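Local coordinates for surface presentation of antigens protein SpaS (Shigella flexneri, PDB 2VT1) that is required for secretion of the three Ipa proteins and for host-cell invasion, as a member of the type III secretion exporter family, at residues B[23-28]-B[52-57]; B[47-52]-B[72-77]. All coordinates share one frame; numbering follows the deposited sequence. Where two conformers were deposited one is given.

Interaction 1. Residues B[23-28]-B[52-57]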
loop_
_atom_site.group_PDB
_atom_site.type_symbol
_atom_site.label_atom_id
_atom_site.label_comp_id
_atom_site.label_asym_id
_atom_site.label_seq_id
_atom_site.Cartn_x
_atom_site.Cartn_y
_atom_site.Cartn_z
ATOM N N ILE B 23 -6.509 -0.064 -2.402
ATOM C CA ILE B 23 -6.281 1.112 -3.211
ATOM C C ILE B 23 -7.391 2.095 -2.908
ATOM O O ILE B 23 -8.554 1.825 -3.196
ATOM C CB ILE B 23 -6.311 0.824 -4.716
ATOM C CG1 ILE B 23 -5.277 -0.249 -5.097
ATOM C CG2 ILE B 23 -6.057 2.121 -5.492
ATOM C CD1 ILE B 23 -5.119 -0.461 -6.605
ATOM N N GLU B 24 -7.031 3.229 -2.321
ATOM C CA GLU B 24 -8.010 4.280 -2.054
ATOM C C GLU B 24 -7.476 5.608 -2.593
ATOM O O GLU B 24 -6.278 5.750 -2.826
ATOM C CB GLU B 24 -8.313 4.390 -0.556
ATOM C CG GLU B 24 -8.805 3.103 0.087
ATOM C CD GLU B 24 -10.179 2.658 -0.400
ATOM O OE1 GLU B 24 -11.003 3.522 -0.775
ATOM O OE2 GLU B 24 -10.448 1.438 -0.383
ATOM N N THR B 25 -8.376 6.560 -2.821
ATOM C CA THR B 25 -8.012 7.844 -3.372
ATOM C C THR B 25 -8.677 8.966 -2.575
ATOM O O THR B 25 -9.652 8.748 -1.852
ATOM C CB THR B 25 -8.465 7.980 -4.873
ATOM O OG1 THR B 25 -9.900 7.920 -4.960
ATOM C CG2 THR B 25 -7.870 6.879 -5.741
ATOM N N ASN B 26 -8.128 10.167 -2.714
ATOM C CA ASN B 26 -8.691 11.380 -2.126
ATOM C C ASN B 26 -8.958 11.300 -0.627
ATOM O O ASN B 26 -8.054 11.011 0.135
ATOM C CB ASN B 26 -9.928 11.801 -2.916
ATOM C CG ASN B 26 -9.578 12.243 -4.323
ATOM O OD1 ASN B 26 -8.512 12.832 -4.538
ATOM N ND2 ASN B 26 -10.452 11.942 -5.288
ATOM N N GLN B 27 -10.172 11.591 -0.186
ATOM C CA GLN B 27 -10.400 11.712 1.250
ATOM C C GLN B 27 -10.229 10.389 1.961
ATOM O O GLN B 27 -9.670 10.347 3.056
ATOM C CB GLN B 27 -11.770 12.326 1.567
ATOM C CG GLN B 27 -11.881 13.807 1.191
ATOM C CD GLN B 27 -10.843 14.684 1.870
ATOM O OE1 GLN B 27 -10.719 14.703 3.102
ATOM N NE2 GLN B 27 -10.087 15.425 1.061
ATOM N N CYS B 28 -10.709 9.303 1.363
ATOM C CA CYS B 28 -10.537 7.985 1.943
ATOM C C CYS B 28 -9.053 7.651 2.055
ATOM O O CYS B 28 -8.624 7.037 3.017
ATOM C CB CYS B 28 -11.257 6.927 1.105
ATOM S SG CYS B 28 -13.060 6.852 1.351
ATOM N N LYS B 52 1.537 5.101 -10.712
ATOM C CA LYS B 52 1.737 3.937 -11.547
ATOM C C LYS B 52 0.797 2.808 -11.159
ATOM O O LYS B 52 0.078 2.255 -11.992
ATOM C CB LYS B 52 3.170 3.482 -11.324
ATOM C CG LYS B 52 3.913 2.963 -12.493
ATOM C CD LYS B 52 5.384 3.409 -12.337
ATOM C CE LYS B 52 6.365 2.450 -12.968
ATOM N NZ LYS B 52 7.714 3.086 -13.085
ATOM N N LEU B 53 0.832 2.444 -9.885
ATOM C CA LEU B 53 0.085 1.291 -9.401
ATOM C C LEU B 53 -1.395 1.581 -9.490
ATOM O O LEU B 53 -2.186 0.722 -9.862
ATOM C CB LEU B 53 0.490 0.944 -7.959
ATOM C CG LEU B 53 1.952 0.544 -7.744
ATOM C CD1 LEU B 53 2.263 0.342 -6.253
ATOM C CD2 LEU B 53 2.295 -0.717 -8.550
ATOM N N TYR B 54 -1.774 2.808 -9.166
ATOM C CA TYR B 54 -3.169 3.194 -9.259
ATOM C C TYR B 54 -3.685 3.098 -10.698
ATOM O O TYR B 54 -4.844 2.702 -10.925
ATOM C CB TYR B 54 -3.365 4.614 -8.735
ATOM C CG TYR B 54 -4.770 5.112 -8.954
ATOM C CD1 TYR B 54 -5.038 6.083 -9.895
ATOM C CD2 TYR B 54 -5.828 4.573 -8.248
ATOM C CE1 TYR B 54 -6.319 6.522 -10.110
ATOM C CE2 TYR B 54 -7.098 5.009 -8.449
ATOM C CZ TYR B 54 -7.342 5.977 -9.384
ATOM O OH TYR B 54 -8.627 6.410 -9.595
ATOM N N LYS B 55 -2.830 3.455 -11.667
ATOM C CA LYS B 55 -3.227 3.478 -13.079
ATOM C C LYS B 55 -3.180 2.092 -13.732
ATOM O O LYS B 55 -3.764 1.902 -14.806
ATOM C CB LYS B 55 -2.349 4.438 -13.901
ATOM C CG LYS B 55 -2.443 5.927 -13.537
ATOM C CD LYS B 55 -3.856 6.499 -13.646
ATOM C CE LYS B 55 -4.318 6.734 -15.095
ATOM N NZ LYS B 55 -5.768 7.150 -15.229
ATOM N N THR B 56 -2.500 1.128 -13.098
ATOM C CA THR B 56 -2.277 -0.190 -13.714
ATOM C C THR B 56 -2.886 -1.397 -12.983
ATOM O O THR B 56 -2.954 -2.479 -13.562
ATOM C CB THR B 56 -0.765 -0.516 -13.889
ATOM O OG1 THR B 56 -0.092 -0.381 -12.635
ATOM C CG2 THR B 56 -0.118 0.396 -14.914
ATOM N N HIS B 57 -3.302 -1.236 -11.728
ATOM C CA HIS B 57 -3.715 -2.388 -10.922
ATOM C C HIS B 57 -5.100 -2.262 -10.289
ATOM O O HIS B 57 -5.610 -1.162 -10.071
ATOM C CB HIS B 57 -2.697 -2.667 -9.813
ATOM C CG HIS B 57 -1.411 -3.269 -10.298
ATOM N ND1 HIS B 57 -0.372 -2.511 -10.797
ATOM C CD2 HIS B 57 -0.986 -4.553 -10.335
ATOM C CE1 HIS B 57 0.627 -3.305 -11.137
ATOM N NE2 HIS B 57 0.277 -4.550 -10.873
#
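Ile-23 and Thr-25, at the end of the middle strand of the antiparallel sheet in the cytoplasmic domain of this FlhB/YscU-family exporter, pack their methyls against Tyr-54 of helix 47-56, a strand-on-helix contact at the surface. Both residues point toward the helix, whereas Glu-24 between them points away. With chi1 at 174° the Tyr-54 ring swings away from its own backbone N and comes nearer the strand than its CB does. Ile-23 CG2 meets the ring edge near its plane, 3.7 Å from Tyr-54 CD2. The Thr-25 side chain crosses that of Tyr-54 at about a right angle, with Thr-25 CG2 3.4 Å from Tyr-54 CE2. Ile-4 and Pro-1 also touch the tyrosine, so the neighbouring strand and the chain start join this packing. The helix ends here: His-57 is the first residue to leave helical backbone angles, and Leu-53 O accepts both Thr-56 N and His-57 N. Two side-chain hydrogen bonds follow in series: Thr-56 OG1 donates to Lys-52 O at 2.7 Å from above the carbonyl plane (40° out of it), and His-57 ND1 donates to Thr-56 OG1, while His-57 NE2 forms a hydrogen bond with Asp-64 N. Because Ile-23 is extended at chi2 (-172°), its CD1 reaches the turn, 3.6 Å from His-57 O.

Interaction 2. Residues B[47-52]-B[72-77]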
loop_
_atom_site.group_PDB
_atom_site.type_symbol
_atom_site.label_atom_id
_atom_site.label_comp_id
_atom_site.label_asym_id
_atom_site.label_seq_id
_atom_site.Cartn_x
_atom_site.Cartn_y
_atom_site.Cartn_z
ATOM N N VAL B 47 5.693 9.297 -5.125
ATOM C CA VAL B 47 4.610 9.856 -5.898
ATOM C C VAL B 47 4.447 9.182 -7.250
ATOM O O VAL B 47 3.334 8.997 -7.722
ATOM C CB VAL B 47 4.834 11.353 -6.108
ATOM C CG1 VAL B 47 3.736 11.908 -6.969
ATOM C CG2 VAL B 47 4.873 12.058 -4.774
ATOM N N LYS B 48 5.554 8.811 -7.874
ATOM C CA LYS B 48 5.487 8.204 -9.192
ATOM C C LYS B 48 5.013 6.762 -9.105
ATOM O O LYS B 48 4.275 6.310 -9.966
ATOM C CB LYS B 48 6.837 8.282 -9.900
ATOM C CG LYS B 48 7.065 9.602 -10.675
ATOM N N LEU B 49 5.412 6.051 -8.059
ATOM C CA LEU B 49 4.982 4.658 -7.891
ATOM C C LEU B 49 3.508 4.581 -7.510
ATOM O O LEU B 49 2.777 3.754 -8.023
ATOM C CB LEU B 49 5.831 3.943 -6.850
ATOM C CG LEU B 49 5.469 2.478 -6.591
ATOM C CD1 LEU B 49 5.629 1.658 -7.851
ATOM C CD2 LEU B 49 6.308 1.905 -5.434
ATOM N N ALA B 50 3.074 5.447 -6.605
ATOM C CA ALA B 50 1.679 5.506 -6.214
ATOM C C ALA B 50 0.766 5.650 -7.444
ATOM O O ALA B 50 -0.189 4.886 -7.621
ATOM C CB ALA B 50 1.478 6.650 -5.248
ATOM N N ARG B 51 1.083 6.612 -8.304
ATOM C CA ARG B 51 0.363 6.846 -9.556
ATOM C C ARG B 51 0.351 5.656 -10.500
ATOM O O ARG B 51 -0.676 5.290 -11.067
ATOM C CB ARG B 51 1.021 8.000 -10.308
ATOM C CG ARG B 51 0.470 9.396 -10.043
ATOM C CD ARG B 51 0.847 10.322 -11.225
ATOM N NE ARG B 51 1.050 11.722 -10.843
ATOM C CZ ARG B 51 2.243 12.297 -10.650
ATOM N NH1 ARG B 51 2.326 13.582 -10.301
ATOM N NH2 ARG B 51 3.363 11.593 -10.800
ATOM N N LYS B 52 1.537 5.101 -10.712
ATOM C CA LYS B 52 1.737 3.937 -11.547
ATOM C C LYS B 52 0.797 2.808 -11.159
ATOM O O LYS B 52 0.078 2.255 -11.992
ATOM C CB LYS B 52 3.170 3.482 -11.324
ATOM C CG LYS B 52 3.913 2.963 -12.493
ATOM C CD LYS B 52 5.384 3.409 -12.337
ATOM C CE LYS B 52 6.365 2.450 -12.968
ATOM N NZ LYS B 52 7.714 3.086 -13.085
ATOM N N LEU B 72 9.414 -3.714 -4.373
ATOM C CA LEU B 72 10.219 -4.499 -3.478
ATOM C C LEU B 72 11.371 -3.684 -2.863
ATOM O O LEU B 72 11.784 -3.941 -1.735
ATOM C CB LEU B 72 10.760 -5.715 -4.227
ATOM C CG LEU B 72 11.367 -6.815 -3.376
ATOM C CD1 LEU B 72 10.420 -7.205 -2.247
ATOM C CD2 LEU B 72 11.670 -8.008 -4.279
ATOM N N ARG B 73 11.880 -2.698 -3.584
ATOM C CA ARG B 73 12.914 -1.835 -3.027
ATOM C C ARG B 73 12.484 -1.133 -1.710
ATOM O O ARG B 73 13.309 -0.929 -0.810
ATOM C CB ARG B 73 13.383 -0.818 -4.081
ATOM C CG ARG B 73 12.820 0.563 -3.925
ATOM C CD ARG B 73 13.088 1.387 -5.165
ATOM N NE ARG B 73 12.840 2.807 -4.952
ATOM C CZ ARG B 73 11.643 3.371 -5.015
ATOM N NH1 ARG B 73 10.560 2.652 -5.301
ATOM N NH2 ARG B 73 11.535 4.666 -4.805
ATOM N N LEU B 74 11.201 -0.787 -1.588
ATOM C CA LEU B 74 10.694 -0.171 -0.362
ATOM C C LEU B 74 10.690 -1.142 0.802
ATOM O O LEU B 74 11.088 -0.799 1.905
ATOM C CB LEU B 74 9.280 0.393 -0.562
ATOM C CG LEU B 74 9.126 1.410 -1.689
ATOM C CD1 LEU B 74 7.675 1.871 -1.776
ATOM C CD2 LEU B 74 10.051 2.602 -1.467
ATOM N N ILE B 75 10.256 -2.366 0.556
ATOM C CA ILE B 75 10.218 -3.386 1.601
ATOM C C ILE B 75 11.644 -3.688 2.074
ATOM O O ILE B 75 11.909 -3.886 3.253
ATOM C CB ILE B 75 9.513 -4.673 1.063
ATOM C CG1 ILE B 75 8.045 -4.370 0.725
ATOM C CG2 ILE B 75 9.617 -5.816 2.067
ATOM C CD1 ILE B 75 7.405 -5.365 -0.233
ATOM N N VAL B 76 12.573 -3.711 1.136
ATOM C CA VAL B 76 13.961 -4.006 1.459
ATOM C C VAL B 76 14.606 -2.913 2.315
ATOM O O VAL B 76 15.367 -3.217 3.232
ATOM C CB VAL B 76 14.793 -4.236 0.181
ATOM C CG1 VAL B 76 16.293 -4.077 0.489
ATOM C CG2 VAL B 76 14.474 -5.613 -0.405
ATOM N N TRP B 77 14.294 -1.648 2.037
ATOM C CA TRP B 77 14.777 -0.551 2.876
ATOM C C TRP B 77 14.207 -0.621 4.285
ATOM O O TRP B 77 14.937 -0.445 5.267
ATOM C CB TRP B 77 14.425 0.791 2.263
ATOM C CG TRP B 77 14.749 1.977 3.132
ATOM C CD1 TRP B 77 13.860 2.902 3.606
ATOM C CD2 TRP B 77 16.043 2.374 3.629
ATOM N NE1 TRP B 77 14.519 3.841 4.367
ATOM C CE2 TRP B 77 15.856 3.549 4.392
ATOM C CE3 TRP B 77 17.334 1.855 3.505
ATOM C CZ2 TRP B 77 16.909 4.215 5.019
ATOM C CZ3 TRP B 77 18.379 2.517 4.137
ATOM C CH2 TRP B 77 18.158 3.684 4.882
#
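Leu-49 reaches from helix 47-56 toward Arg-73 and Leu-74 of helix 68-80, a sparse helix-helix contact in the cytoplasmic domain of this type III secretion exporter. The nearest CA atoms, those of Leu-49 and Leu-74, are 10.6 Å apart, and just 76 Å² is buried over both sides, so side-chain ends span the gap. At the start of the first segment, Val-47 O receives a weak bond from Arg-51 N. Lys-48 O in turn accepts Lys-52 N. Leu-49, buried, carries the contact: chi1 of 180° points the branch away from its own backbone N and out toward helix 68-80, where Leu-49 CD2 meets Leu-74 CD1 tip to tip at 3.9 Å. Val-71 and the side chain of Glu-70, about a turn earlier on helix 68-80, also touch Leu-49. Ala-50 packs on the backbone of another protein's chain, which also places an apolar side chain against Leu-74. Lys-52 closes the segment with a salt bridge to Glu-70. Arg-73 is held by Glu-70 O through NH1 and by Asp-46 through NH2; Leu-49 CD2 sits at its guanidinium edge, 4.3 Å from Arg-73 NH1.

From the N terminus, strand 4-9 leads into strand 19-25, whose end supplies the first segment of interaction 1. The chain then runs through helix 26-38 and strand 43-45 to helix 47-56, whose residues 47-52 belong to interaction 2 and whose end, with the following His-57, closes interaction 1 after 23 intervening residues. Strand 61-62 follows, and helix 68-80 closes interaction 2 after 19 residues. The segments alternate along the sequence, so the two loops cross rather than nest, sharing Lys-52. Their centres lie 13 Å apart, and helix 47-56 is the common element: one end meets the sheet, while an earlier turn meets the C-terminal helix.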